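Alpha-L-rhamnosidase (Aspergillus terreus, PDB 6GSZ) probably hydrolyses terminal non-reducing alpha-L-rhamnose residues in alpha-L-rhamnosides, acting as a calcium-binding glycoside hydrolase. Local coordinates at residues 662-667 with 699-704; 725-730 with 762-767; 714-719 with 773-778; 480-485 with 539-544; 432-435 with 439-442. One frame throughout, in Å; residues are numbered along the deposited sequence.

Interaction 1. Residues 662-667 with 699-704; sequences PLYFDL and THLLGH. With CA (calcium ion), chain Q; MAN (alpha-D-mannopyranose), chain C.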
# COMPACT_ATOMS: atom_id res chain seq x y z
N PRO A 662 16.25 8.91 21.49
CA PRO A 662 17.49 9.68 21.44
C PRO A 662 18.72 8.87 20.99
O PRO A 662 19.61 9.45 20.43
CB PRO A 662 17.60 10.23 22.87
CG PRO A 662 16.87 9.20 23.70
CD PRO A 662 15.68 8.83 22.85
N LEU A 663 18.71 7.55 21.18
CA LEU A 663 19.78 6.72 20.66
C LEU A 663 19.72 6.68 19.13
O LEU A 663 20.73 6.90 18.46
CB LEU A 663 19.70 5.32 21.25
CG LEU A 663 20.14 5.21 22.71
CD1 LEU A 663 19.78 3.85 23.28
CD2 LEU A 663 21.63 5.48 22.84
N TYR A 664 18.55 6.42 18.55
CA TYR A 664 18.49 6.29 17.09
C TYR A 664 18.69 7.65 16.41
O TYR A 664 19.27 7.73 15.30
CB TYR A 664 17.14 5.69 16.67
CG TYR A 664 17.17 5.17 15.26
CD1 TYR A 664 17.88 4.04 14.96
CD2 TYR A 664 16.55 5.86 14.24
CE1 TYR A 664 17.97 3.58 13.65
CE2 TYR A 664 16.62 5.42 12.93
CZ TYR A 664 17.32 4.26 12.64
OH TYR A 664 17.45 3.79 11.38
N PHE A 665 18.18 8.72 17.05
CA PHE A 665 18.22 10.06 16.49
C PHE A 665 19.51 10.82 16.86
O PHE A 665 19.68 11.97 16.45
CB PHE A 665 16.97 10.85 16.88
CG PHE A 665 15.64 10.29 16.41
CD1 PHE A 665 15.51 9.46 15.30
CD2 PHE A 665 14.50 10.61 17.11
CE1 PHE A 665 14.27 8.98 14.90
CE2 PHE A 665 13.26 10.12 16.74
CZ PHE A 665 13.16 9.31 15.64
N ASP A 666 20.39 10.18 17.63
CA ASP A 666 21.75 10.70 17.96
C ASP A 666 21.64 12.04 18.71
O ASP A 666 22.25 13.05 18.35
CB ASP A 666 22.64 10.80 16.72
CG ASP A 666 22.96 9.48 16.06
OD1 ASP A 666 23.40 8.56 16.77
OD2 ASP A 666 22.83 9.40 14.82
N LEU A 667 20.87 12.04 19.82
CA LEU A 667 20.56 13.27 20.55
C LEU A 667 21.33 13.41 21.87
O LEU A 667 21.15 14.40 22.55
CB LEU A 667 19.04 13.31 20.84
CG LEU A 667 18.16 13.29 19.59
CD1 LEU A 667 16.69 13.39 19.94
CD2 LEU A 667 18.55 14.40 18.63
N THR A 699 8.40 1.19 18.31
CA THR A 699 8.49 -0.20 17.85
C THR A 699 9.27 -0.33 16.53
O THR A 699 10.19 -1.18 16.42
CB THR A 699 7.10 -0.82 17.70
OG1 THR A 699 6.52 -0.85 19.00
CG2 THR A 699 7.18 -2.23 17.16
N HIS A 700 8.98 0.55 15.55
CA HIS A 700 9.59 0.42 14.24
C HIS A 700 11.11 0.64 14.27
O HIS A 700 11.81 0.21 13.31
CB HIS A 700 8.93 1.32 13.19
CG HIS A 700 9.17 2.78 13.38
ND1 HIS A 700 9.94 3.49 12.49
CD2 HIS A 700 8.72 3.67 14.30
CE1 HIS A 700 9.96 4.77 12.86
NE2 HIS A 700 9.21 4.90 13.97
N LEU A 701 11.60 1.29 15.33
CA LEU A 701 13.02 1.64 15.41
C LEU A 701 13.78 0.79 16.44
O LEU A 701 15.01 0.85 16.50
CB LEU A 701 13.15 3.12 15.76
CG LEU A 701 12.62 4.12 14.78
CD1 LEU A 701 12.73 5.52 15.41
CD2 LEU A 701 13.37 3.99 13.45
N LEU A 702 13.09 0.02 17.26
CA LEU A 702 13.73 -0.61 18.42
C LEU A 702 14.86 -1.56 18.00
O LEU A 702 15.98 -1.50 18.51
CB LEU A 702 12.69 -1.33 19.28
CG LEU A 702 13.22 -2.00 20.54
CD1 LEU A 702 13.88 -0.97 21.46
CD2 LEU A 702 12.10 -2.73 21.27
N GLY A 703 14.61 -2.48 17.07
CA GLY A 703 15.63 -3.42 16.64
C GLY A 703 16.80 -2.71 15.99
O GLY A 703 17.96 -3.07 16.23
N HIS A 704 16.52 -1.71 15.16
CA HIS A 704 17.57 -0.98 14.47
C HIS A 704 18.42 -0.21 15.46
O HIS A 704 19.64 -0.06 15.25
CB HIS A 704 17.00 -0.05 13.41
CG HIS A 704 16.32 -0.80 12.34
ND1 HIS A 704 16.99 -1.70 11.53
CD2 HIS A 704 15.01 -0.86 11.98
CE1 HIS A 704 16.12 -2.25 10.69
NE2 HIS A 704 14.90 -1.76 10.96
CA CA Q . 23.32 14.67 17.06
C1 MAN C . 27.25 12.64 15.90
C2 MAN C . 26.21 13.77 16.05
C3 MAN C . 26.43 14.36 17.48
C4 MAN C . 26.49 13.27 18.57
C5 MAN C . 27.51 12.18 18.21
C6 MAN C . 27.63 11.07 19.26
O2 MAN C . 24.81 13.41 15.72
O3 MAN C . 25.43 15.38 17.75
O4 MAN C . 26.91 13.78 19.86
O5 MAN C . 27.14 11.65 16.94
O6 MAN C . 26.35 10.57 19.67
O HOH W 1 21.80 13.75 15.57
O HOH W 2 23.96 15.76 14.95
O HOH W 3 22.43 16.52 17.12
O HOH W 4 23.66 15.04 19.77

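Interaction 2. Residues 725-730 with 762-767; sequences PSWLYQ and YAVGSV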
# COMPACT_ATOMS: atom_id res chain seq x y z
N PRO A 725 3.69 -9.16 26.26
CA PRO A 725 3.65 -8.68 24.87
C PRO A 725 4.92 -9.01 24.07
O PRO A 725 6.05 -8.83 24.58
CB PRO A 725 3.53 -7.16 25.09
CG PRO A 725 4.37 -6.88 26.29
CD PRO A 725 4.14 -8.09 27.18
N SER A 726 4.75 -9.44 22.83
CA SER A 726 5.83 -9.79 21.92
C SER A 726 5.23 -10.04 20.53
O SER A 726 4.01 -10.13 20.38
CB SER A 726 6.58 -11.03 22.38
OG SER A 726 5.73 -12.16 22.32
N TRP A 727 6.07 -10.15 19.52
CA TRP A 727 5.59 -10.50 18.18
C TRP A 727 5.11 -11.96 18.08
O TRP A 727 4.04 -12.24 17.55
CB TRP A 727 6.65 -10.23 17.14
CG TRP A 727 6.99 -8.79 16.98
CD1 TRP A 727 6.36 -7.90 16.16
CD2 TRP A 727 8.06 -8.07 17.60
NE1 TRP A 727 6.92 -6.66 16.28
CE2 TRP A 727 7.99 -6.74 17.14
CE3 TRP A 727 9.05 -8.41 18.52
CZ2 TRP A 727 8.87 -5.75 17.56
CZ3 TRP A 727 9.92 -7.43 18.95
CH2 TRP A 727 9.83 -6.12 18.47
N LEU A 728 5.90 -12.90 18.60
CA LEU A 728 5.58 -14.31 18.39
C LEU A 728 4.44 -14.77 19.28
O LEU A 728 3.85 -15.81 18.99
CB LEU A 728 6.82 -15.19 18.61
CG LEU A 728 7.96 -14.95 17.64
CD1 LEU A 728 9.06 -16.00 17.83
CD2 LEU A 728 7.50 -14.87 16.21
N TYR A 729 4.10 -14.00 20.31
CA TYR A 729 2.85 -14.30 21.04
C TYR A 729 1.70 -14.34 20.05
O TYR A 729 0.84 -15.21 20.11
CB TYR A 729 2.60 -13.27 22.12
CG TYR A 729 1.21 -13.29 22.69
CD1 TYR A 729 0.83 -14.29 23.55
CD2 TYR A 729 0.28 -12.32 22.37
CE1 TYR A 729 -0.45 -14.33 24.08
CE2 TYR A 729 -1.01 -12.33 22.89
CZ TYR A 729 -1.37 -13.35 23.75
OH TYR A 729 -2.64 -13.38 24.27
N GLN A 730 1.66 -13.34 19.16
CA GLN A 730 0.52 -13.27 18.23
C GLN A 730 0.53 -14.49 17.29
O GLN A 730 -0.52 -15.04 16.98
CB GLN A 730 0.54 -11.95 17.45
CG GLN A 730 0.65 -10.73 18.34
CD GLN A 730 0.48 -9.40 17.65
OE1 GLN A 730 0.66 -9.28 16.44
NE2 GLN A 730 0.13 -8.37 18.43
N TYR A 762 -0.69 -3.14 10.20
CA TYR A 762 0.75 -3.37 9.93
C TYR A 762 1.72 -2.70 10.89
O TYR A 762 2.92 -3.05 10.82
CB TYR A 762 1.09 -3.04 8.47
CG TYR A 762 0.68 -1.70 7.90
CD1 TYR A 762 0.94 -0.51 8.54
CD2 TYR A 762 -0.01 -1.63 6.70
CE1 TYR A 762 0.61 0.71 7.98
CE2 TYR A 762 -0.38 -0.42 6.14
CZ TYR A 762 -0.14 0.76 6.82
OH TYR A 762 -0.50 1.95 6.24
N ALA A 763 1.32 -1.80 11.79
CA ALA A 763 2.31 -1.08 12.59
C ALA A 763 3.28 -2.01 13.30
O ALA A 763 4.47 -1.74 13.24
CB ALA A 763 1.62 -0.15 13.60
N VAL A 764 2.79 -3.02 14.04
CA VAL A 764 3.67 -3.98 14.81
C VAL A 764 4.55 -4.74 13.82
O VAL A 764 5.70 -5.15 14.15
CB VAL A 764 2.73 -4.91 15.63
CG1 VAL A 764 3.24 -6.28 15.88
CG2 VAL A 764 2.28 -4.18 16.91
N GLY A 765 4.08 -4.85 12.57
CA GLY A 765 4.80 -5.52 11.51
C GLY A 765 6.00 -4.72 11.02
O GLY A 765 6.73 -5.21 10.17
N SER A 766 6.21 -3.51 11.55
CA SER A 766 7.42 -2.70 11.27
C SER A 766 8.73 -3.40 11.68
O SER A 766 9.78 -2.98 11.23
CB SER A 766 7.32 -1.34 11.92
OG SER A 766 7.22 -1.44 13.32
N VAL A 767 8.63 -4.44 12.50
CA VAL A 767 9.79 -5.30 12.79
C VAL A 767 10.29 -6.00 11.52
O VAL A 767 11.44 -6.45 11.48
CB VAL A 767 9.48 -6.32 13.90
CG1 VAL A 767 8.53 -7.41 13.43
CG2 VAL A 767 10.76 -6.93 14.47

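Interaction 3. Residues 714-719 with 773-778; sequences AFYSML and EVIGGL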
# COMPACT_ATOMS: atom_id res chain seq x y z
N ALA A 714 20.48 -8.96 22.06
CA ALA A 714 19.35 -8.55 22.90
C ALA A 714 18.05 -8.52 22.08
O ALA A 714 17.02 -8.94 22.56
CB ALA A 714 19.62 -7.20 23.54
N PHE A 715 18.12 -8.02 20.85
CA PHE A 715 16.90 -7.91 20.05
C PHE A 715 16.46 -9.31 19.64
O PHE A 715 15.27 -9.59 19.59
CB PHE A 715 17.03 -6.98 18.84
CG PHE A 715 15.67 -6.68 18.26
CD1 PHE A 715 14.78 -5.91 18.99
CD2 PHE A 715 15.27 -7.19 17.04
CE1 PHE A 715 13.50 -5.66 18.50
CE2 PHE A 715 14.01 -6.89 16.52
CZ PHE A 715 13.13 -6.13 17.26
N TYR A 716 17.42 -10.18 19.26
CA TYR A 716 17.06 -11.56 18.94
C TYR A 716 16.28 -12.18 20.12
O TYR A 716 15.34 -12.97 19.90
CB TYR A 716 18.30 -12.39 18.60
CG TYR A 716 18.69 -12.44 17.14
CD1 TYR A 716 17.88 -13.02 16.16
CD2 TYR A 716 19.91 -11.96 16.73
CE1 TYR A 716 18.29 -13.10 14.84
CE2 TYR A 716 20.34 -12.05 15.41
CZ TYR A 716 19.54 -12.64 14.45
OH TYR A 716 19.96 -12.75 13.15
N SER A 717 16.71 -11.88 21.35
CA SER A 717 16.03 -12.45 22.52
C SER A 717 14.61 -11.90 22.62
O SER A 717 13.70 -12.65 22.96
CB SER A 717 16.82 -12.23 23.78
OG SER A 717 18.04 -12.94 23.73
N MET A 718 14.42 -10.60 22.31
CA MET A 718 13.06 -10.04 22.24
C MET A 718 12.26 -10.73 21.14
O MET A 718 11.08 -11.10 21.35
CB MET A 718 13.10 -8.54 21.94
CG MET A 718 13.85 -7.73 22.97
SD MET A 718 13.62 -5.96 22.76
CE MET A 718 11.97 -5.80 23.39
N LEU A 719 12.85 -10.90 19.97
CA LEU A 719 12.14 -11.45 18.81
C LEU A 719 11.70 -12.90 19.04
O LEU A 719 10.64 -13.29 18.55
CB LEU A 719 13.04 -11.34 17.58
CG LEU A 719 12.44 -11.81 16.26
CD1 LEU A 719 11.23 -10.95 15.89
CD2 LEU A 719 13.46 -11.77 15.15
N GLU A 773 16.89 -6.46 7.00
CA GLU A 773 18.17 -5.74 6.96
C GLU A 773 19.25 -6.35 7.86
O GLU A 773 20.43 -6.15 7.59
CB GLU A 773 18.00 -4.28 7.39
CG GLU A 773 17.04 -3.49 6.50
CD GLU A 773 16.96 -2.01 6.85
OE1 GLU A 773 17.79 -1.53 7.66
OE2 GLU A 773 16.01 -1.37 6.37
N VAL A 774 18.86 -7.02 8.93
CA VAL A 774 19.82 -7.50 9.90
C VAL A 774 19.92 -9.03 9.83
O VAL A 774 21.01 -9.57 9.65
CB VAL A 774 19.50 -6.99 11.32
CG1 VAL A 774 20.50 -7.53 12.30
CG2 VAL A 774 19.52 -5.47 11.37
N ILE A 775 18.81 -9.75 9.93
CA ILE A 775 18.86 -11.23 9.73
C ILE A 775 19.26 -11.51 8.28
O ILE A 775 20.16 -12.31 8.01
CB ILE A 775 17.54 -11.94 10.08
CG1 ILE A 775 17.08 -11.62 11.51
CG2 ILE A 775 17.69 -13.44 9.86
CD1 ILE A 775 15.80 -12.33 11.91
N GLY A 776 18.61 -10.82 7.34
CA GLY A 776 18.90 -10.98 5.91
C GLY A 776 20.07 -10.15 5.43
O GLY A 776 20.57 -10.39 4.33
N GLY A 777 20.45 -9.14 6.22
CA GLY A 777 21.60 -8.34 5.93
C GLY A 777 21.43 -7.23 4.90
O GLY A 777 22.38 -6.50 4.68
N LEU A 778 20.27 -7.10 4.24
CA LEU A 778 20.18 -6.27 3.03
C LEU A 778 19.63 -4.88 3.35
O LEU A 778 18.51 -4.73 3.87
CB LEU A 778 19.24 -6.96 2.05
CG LEU A 778 19.78 -8.20 1.37
CD1 LEU A 778 18.67 -8.91 0.64
CD2 LEU A 778 20.88 -7.84 0.42

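Interaction 4. Residues 480-485 with 539-544; sequences TANFIY and YESFGD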
# COMPACT_ATOMS: atom_id res chain seq x y z
N THR A 480 9.56 -1.15 5.96
CA THR A 480 9.20 -2.53 5.75
C THR A 480 8.44 -2.70 4.41
O THR A 480 8.75 -3.57 3.57
CB THR A 480 8.37 -3.06 6.94
OG1 THR A 480 9.12 -2.91 8.15
CG2 THR A 480 8.00 -4.51 6.72
N ALA A 481 7.41 -1.88 4.22
CA ALA A 481 6.50 -2.04 3.10
C ALA A 481 7.24 -1.98 1.76
O ALA A 481 7.00 -2.77 0.86
CB ALA A 481 5.49 -0.92 3.11
N ASN A 482 8.19 -1.01 1.63
CA ASN A 482 8.83 -0.73 0.39
C ASN A 482 9.85 -1.83 -0.01
O ASN A 482 10.31 -1.84 -1.17
CB ASN A 482 9.62 0.58 0.47
CG ASN A 482 8.81 1.82 0.72
OD1 ASN A 482 7.55 1.77 0.72
ND2 ASN A 482 9.46 2.98 0.81
N PHE A 483 10.17 -2.72 0.92
CA PHE A 483 10.96 -3.89 0.61
C PHE A 483 10.06 -5.02 0.10
O PHE A 483 10.41 -5.77 -0.84
CB PHE A 483 11.70 -4.34 1.88
CG PHE A 483 12.66 -5.48 1.70
CD1 PHE A 483 12.23 -6.80 1.78
CD2 PHE A 483 14.02 -5.25 1.51
CE1 PHE A 483 13.13 -7.86 1.66
CE2 PHE A 483 14.92 -6.31 1.45
CZ PHE A 483 14.48 -7.61 1.51
N ILE A 484 8.88 -5.19 0.72
CA ILE A 484 8.04 -6.35 0.37
C ILE A 484 7.39 -6.21 -1.01
O ILE A 484 7.34 -7.18 -1.76
CB ILE A 484 7.00 -6.61 1.47
CG1 ILE A 484 7.67 -6.83 2.83
CG2 ILE A 484 6.08 -7.77 1.10
CD1 ILE A 484 6.72 -7.05 3.95
N TYR A 485 6.92 -4.98 -1.32
CA TYR A 485 6.31 -4.71 -2.61
C TYR A 485 6.85 -3.39 -3.16
O TYR A 485 7.30 -2.54 -2.40
CB TYR A 485 4.79 -4.54 -2.48
CG TYR A 485 3.95 -5.81 -2.35
CD1 TYR A 485 3.53 -6.49 -3.48
CD2 TYR A 485 3.60 -6.33 -1.12
CE1 TYR A 485 2.75 -7.64 -3.39
CE2 TYR A 485 2.83 -7.48 -1.01
CZ TYR A 485 2.42 -8.15 -2.15
OH TYR A 485 1.65 -9.29 -2.07
N TYR A 539 12.50 7.87 -1.10
CA TYR A 539 13.74 8.15 -1.83
C TYR A 539 14.86 7.12 -1.49
O TYR A 539 15.48 6.60 -2.42
CB TYR A 539 14.18 9.57 -1.52
CG TYR A 539 15.43 9.97 -2.26
CD1 TYR A 539 15.40 10.06 -3.64
CD2 TYR A 539 16.63 10.24 -1.64
CE1 TYR A 539 16.51 10.40 -4.39
CE2 TYR A 539 17.74 10.65 -2.36
CZ TYR A 539 17.69 10.72 -3.75
OH TYR A 539 18.78 11.06 -4.49
N GLU A 540 14.96 6.75 -0.21
CA GLU A 540 15.91 5.72 0.17
C GLU A 540 15.64 4.43 -0.63
O GLU A 540 16.56 3.76 -1.13
CB GLU A 540 15.83 5.41 1.65
CG GLU A 540 16.38 6.54 2.52
CD GLU A 540 17.85 6.85 2.36
OE1 GLU A 540 18.66 5.95 2.64
OE2 GLU A 540 18.14 7.99 1.90
N SER A 541 14.34 4.11 -0.79
CA SER A 541 13.98 2.83 -1.41
C SER A 541 14.10 2.86 -2.95
O SER A 541 14.54 1.86 -3.56
CB SER A 541 12.54 2.50 -1.04
OG SER A 541 12.43 2.23 0.34
N PHE A 542 13.67 3.98 -3.57
CA PHE A 542 13.51 3.97 -5.06
C PHE A 542 14.38 4.99 -5.80
O PHE A 542 14.52 4.93 -7.02
CB PHE A 542 12.03 4.09 -5.44
CG PHE A 542 11.17 3.01 -4.85
CD1 PHE A 542 11.24 1.70 -5.27
CD2 PHE A 542 10.31 3.32 -3.82
CE1 PHE A 542 10.46 0.72 -4.69
CE2 PHE A 542 9.54 2.34 -3.22
CZ PHE A 542 9.61 1.04 -3.64
N GLY A 543 15.00 5.91 -5.06
CA GLY A 543 15.96 6.84 -5.62
C GLY A 543 15.46 7.87 -6.61
O GLY A 543 16.22 8.40 -7.42
N ASP A 544 14.15 8.17 -6.59
CA ASP A 544 13.57 9.03 -7.59
C ASP A 544 13.69 10.52 -7.19
O ASP A 544 12.95 10.97 -6.31
CB ASP A 544 12.11 8.62 -7.80
CG ASP A 544 11.46 9.39 -8.92
OD1 ASP A 544 11.91 10.48 -9.25
OD2 ASP A 544 10.39 8.93 -9.37
O HOH W 5 13.30 -0.61 -0.24

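Interaction 5. Residues 432-435 with 439-442; sequences FECS and ISKL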
# COMPACT_ATOMS: atom_id res chain seq x y z
N PHE A 432 11.40 -13.39 2.66
CA PHE A 432 12.21 -13.75 3.81
C PHE A 432 11.71 -15.06 4.41
O PHE A 432 10.50 -15.21 4.67
CB PHE A 432 12.16 -12.64 4.87
CG PHE A 432 12.82 -13.03 6.17
CD1 PHE A 432 14.19 -12.85 6.38
CD2 PHE A 432 12.09 -13.67 7.15
CE1 PHE A 432 14.78 -13.26 7.57
CE2 PHE A 432 12.70 -14.08 8.33
CZ PHE A 432 14.04 -13.87 8.55
N GLU A 433 12.65 -15.96 4.73
CA GLU A 433 12.34 -17.11 5.57
C GLU A 433 13.61 -17.48 6.33
O GLU A 433 14.72 -17.11 5.93
CB GLU A 433 11.83 -18.29 4.75
CG GLU A 433 12.77 -18.78 3.69
CD GLU A 433 12.14 -19.94 2.93
OE1 GLU A 433 11.88 -20.98 3.54
OE2 GLU A 433 11.86 -19.77 1.76
N CYS A 434 13.43 -18.24 7.42
CA CYS A 434 14.57 -18.65 8.17
C CYS A 434 14.30 -19.99 8.82
O CYS A 434 13.25 -20.55 8.66
CB CYS A 434 14.98 -17.57 9.17
SG CYS A 434 13.83 -17.37 10.56
N SER A 435 15.29 -20.50 9.57
CA SER A 435 15.20 -21.81 10.18
C SER A 435 14.19 -21.88 11.33
O SER A 435 13.80 -22.98 11.71
CB SER A 435 16.59 -22.26 10.65
OG SER A 435 17.10 -21.43 11.70
N ILE A 439 9.41 -17.37 13.41
CA ILE A 439 9.86 -16.10 12.82
C ILE A 439 9.53 -16.11 11.33
O ILE A 439 9.11 -15.07 10.76
CB ILE A 439 11.36 -15.87 13.11
CG1 ILE A 439 11.59 -15.72 14.60
CG2 ILE A 439 11.90 -14.67 12.36
CD1 ILE A 439 13.05 -15.63 14.98
N SER A 440 9.65 -17.26 10.67
CA SER A 440 9.20 -17.34 9.26
C SER A 440 7.70 -17.02 9.16
O SER A 440 7.28 -16.29 8.24
CB SER A 440 9.48 -18.68 8.61
OG SER A 440 10.86 -18.94 8.59
N LYS A 441 6.89 -17.56 10.09
CA LYS A 441 5.47 -17.28 10.06
C LYS A 441 5.20 -15.80 10.36
O LYS A 441 4.28 -15.21 9.78
CB LYS A 441 4.73 -18.16 11.07
CG LYS A 441 3.21 -17.94 11.12
CD LYS A 441 2.51 -18.21 9.81
CE LYS A 441 1.02 -18.45 9.95
NZ LYS A 441 0.39 -18.71 8.63
N LEU A 442 5.94 -15.21 11.30
CA LEU A 442 5.83 -13.76 11.56
C LEU A 442 5.95 -12.96 10.26
O LEU A 442 5.14 -12.07 10.00
CB LEU A 442 6.87 -13.31 12.57
CG LEU A 442 6.88 -11.81 12.88
CD1 LEU A 442 5.53 -11.35 13.44
CD2 LEU A 442 8.05 -11.49 13.81
O HOH W 6 8.32 -16.39 5.66

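Interaction 1. Residues 662-667 with 699-704
Leu701 reaches from helix 699-708 to the two aromatic residues at the end of helix 656-664, and its methyl branches divide the work. CD2 sits over one face of the Tyr664 ring, 4.0 Å from the ring centroid and 27° off the normal, a CH-pi contact in which Tyr664 CE2 and Leu701 CD2 come to 3.6 Å. The other branch turns to the next ring, with Leu701 CD1 3.8 Å from Phe665 CZ. The leucine side chain crosses both aromatic side chains at about a right angle. His704, by contrast, runs alongside Tyr664 and points the same way, its CB 3.8 Å from Tyr664 CE1. Tyr664 leans across to both partners because its CG is trans to the backbone N (chi1 -163°).

The polar ends are held by a second shell: Tyr664 OH hydrogen-bonds to Arg479, and His704 NE2 to Ser769. Lys708 adds a cation-pi contact with Tyr664 and a salt bridge to Asp666. At Asp666 the helix closes in a Schellman motif, with Leu667 N bonded to Pro662 O at 2.9 Å. The carbonyl just beyond the last turn binds calcium, Asp666 O lying 2.3 Å from the metal. O2 and O3 of a mannose and four waters complete the shell, so a protein-linked glycan is tied to this helix end.

Within the six-hairpin glycosidase domain, helix 598-619 packs against the same corner: Phe665 stacks with His608 and meets Tyr605 edge-to-face, while Leu701 also touches Tyr605.

Interaction 2. Residues 725-730 with 762-767
Val764 O accepts the indole N-H of Trp727, with Trp727 NE1 at 2.9 Å, and also a weak backbone bond from Val767 N. The indole bond is bent, 143° at the hydrogen. The oxygen lies close to the ring plane, while the donor is tilted 31° from the carbonyl plane. Beside this bond Val764 CG1 touches the corner of the indole at Trp727 CD1, 3.5 Å away, and Gln730 OE1 passes 4.0 Å from the same methyl, Val764 CG1. That amide has its polar partners in the backbone of Trp739 and Trp742.

The contact belongs to the helical six-hairpin domain, where helix 727-732 meets the 3-10 turn 764-767 that leads into helix 768-775. Ser726 caps the first of these helices, its OG accepting from Tyr729 N at 3.2 Å.

Val767 comes from one face of the indole. A chi1 of 71° puts its CG1 over the five-membered ring, 3.6 Å from the centroid, in a CH-pi contact, and CG2 lies over the benzo part, 3.8 Å from Trp727 CZ2. Trp742 meets Trp727 edge-to-face, Phe715 also packs against it, and Leu442 of helix 437-453 touches it as well.

Interaction 3. Residues 714-719 with 773-778
Apolar packing between two helices, buried in the six-hairpin domain, joins Tyr716 and Leu719 of helix 712-719 to Ile775 in the last part of helix 768-775. The tyrosine crosses the isoleucine obliquely and meets it with the outer part of its ring: Tyr716 OH is 3.5 Å from Ile775 CG1, and Tyr716 CE1 is 3.8 Å from the same carbon. Its first torsion, -91°, departs by about 30° from a staggered value. The hydroxyl gains its hydrogen-bond partner outside the pair, at Val793 O, so the ring bridges past Ile775 to a loop of the chain beyond.

Leu719 arrives one turn later and meets Ile775 tip to tip, CD2 to CD1, at 4.0 Å. The extended end of the isoleucine (chi2 -179°) carries CD1 to both partners, 3.9 Å from Tyr716 CE1. Trp770, one turn and more before Ile775, meets the Tyr716 ring edge-to-face and also touches Leu719 and Ile775.

Further on, Gly777 has positive phi, and the chain enters strand 778-780. Ile775 O and Gly776 O are taken by Trp816 and Thr814 of strand 810-819. The arrangement is consistent with a junction where the last helix of the six-hairpin part abuts the sheet containing strand 810-819.

Interaction 4. Residues 480-485 with 539-544
Asn482 and Ser541 face each other across the ends of helices 471-484 and 530-542, with the Phe542 ring set obliquely beside the amide. This is helix-helix packing within the helical six-hairpin glycosidase domain. With CG opposite its carbonyl carbon (chi1 -62°), Asn482 carries its amide across to the serine. An N-H of its ND2 reaches Ser541 OG at 3.1 Å, the angle at hydrogen being 154°, and the serine oxygen lies only 4° out of the amide plane. Gln537 NE2 bonds to that same oxygen, so two amides grip Ser541 OG. The other end of the asparagine is held too, OD1 bonding to Thr487 OG1, which should fix which way round the amide lies.

Phe542 crosses Asn482 with its ring plane 45° from that of the amide; its CE2 lies 4.0 Å from Asn482 CG. Phe542 CZ also comes obliquely to 3.9 Å from Asn482 O. On one face the ring is covered toward its rim by Ser541 CB of its own helix. A water joins the helices a second time, 3.0 Å from Ser541 OG and weakly bonded to Asn482 O.

Phe542 lies near Asp486, a residue seen to bind calcium. Leu491 and Ala488 of helix 488-503 pack on Asn482 and Phe542 respectively, while helix 437-453 also packs on 480-485, through Leu447 and Met450. Beyond Gly543, Asp544 caps helix 545-562.

Interaction 5. Residues 432-435 with 439-442
With chi1 at -61°, Ser440 turns its OG back along the helix toward strand 430-434, where it meets the backbone of Cys434. In Cys434 a chi1 of 71° swings SG toward the helix and onto Ile439. The N-H of Cys434 gives Ser440 OG a nearly straight hydrogen bond, 2.9 Å long with 168° at the hydrogen. The hydroxyl also stands 3.8 Å from Glu433 CA, close up against the strand backbone. A water makes a second bridge, donating to Phe432 O at 2.7 Å and to Ser440 O at 2.8 Å, so the strand is tied to the helix once through the serine side chain and once, backbone to backbone, through the water.

Ile439 supplies the apolar half. Its CG2 lies 3.8 Å from Cys434 SG and also meets the Phe432 ring at the edge, near the ring plane, with Phe432 CE2 at 4.2 Å. Phe432 and Ile439 are buried, while Glu433 is exposed. Leu771 of helix 768-775 touches both Phe432 and Ile439, and Leu728 packs on Ile439 as well.

Asn436, just before helix 437-453, bonds through OD1 to Ile439 N in the first turn. Strand 430-434 is an outermost strand of an antiparallel sheet and pairs with strand 800-807. The arrangement is a tight strand-to-helix turn, in which the chain leaves a beta sheet and begins a long helix of the six-hairpin domain.

In the fold
Interactions 1 to 4 are buried, whereas interaction 5 lies partly at the surface and adds a serine-to-backbone bond and a water to its apolar packing. Interactions 2, 3 and 5 adjoin one another: Leu728 packs on Leu719, Ile775 on Phe432, and Leu442 on Leu719. Helices 712-719, 727-732 and 768-775 follow one another in the chain, so interaction 2 falls between the halves of interaction 3. Interaction 1 joins this group through helix 699-708, yet its far end holds a calcium and a sugar. Interaction 4 touches only interaction 2 and is polar where interaction 3 is apolar; interaction 2 combines an indole hydrogen bond with aliphatic packing.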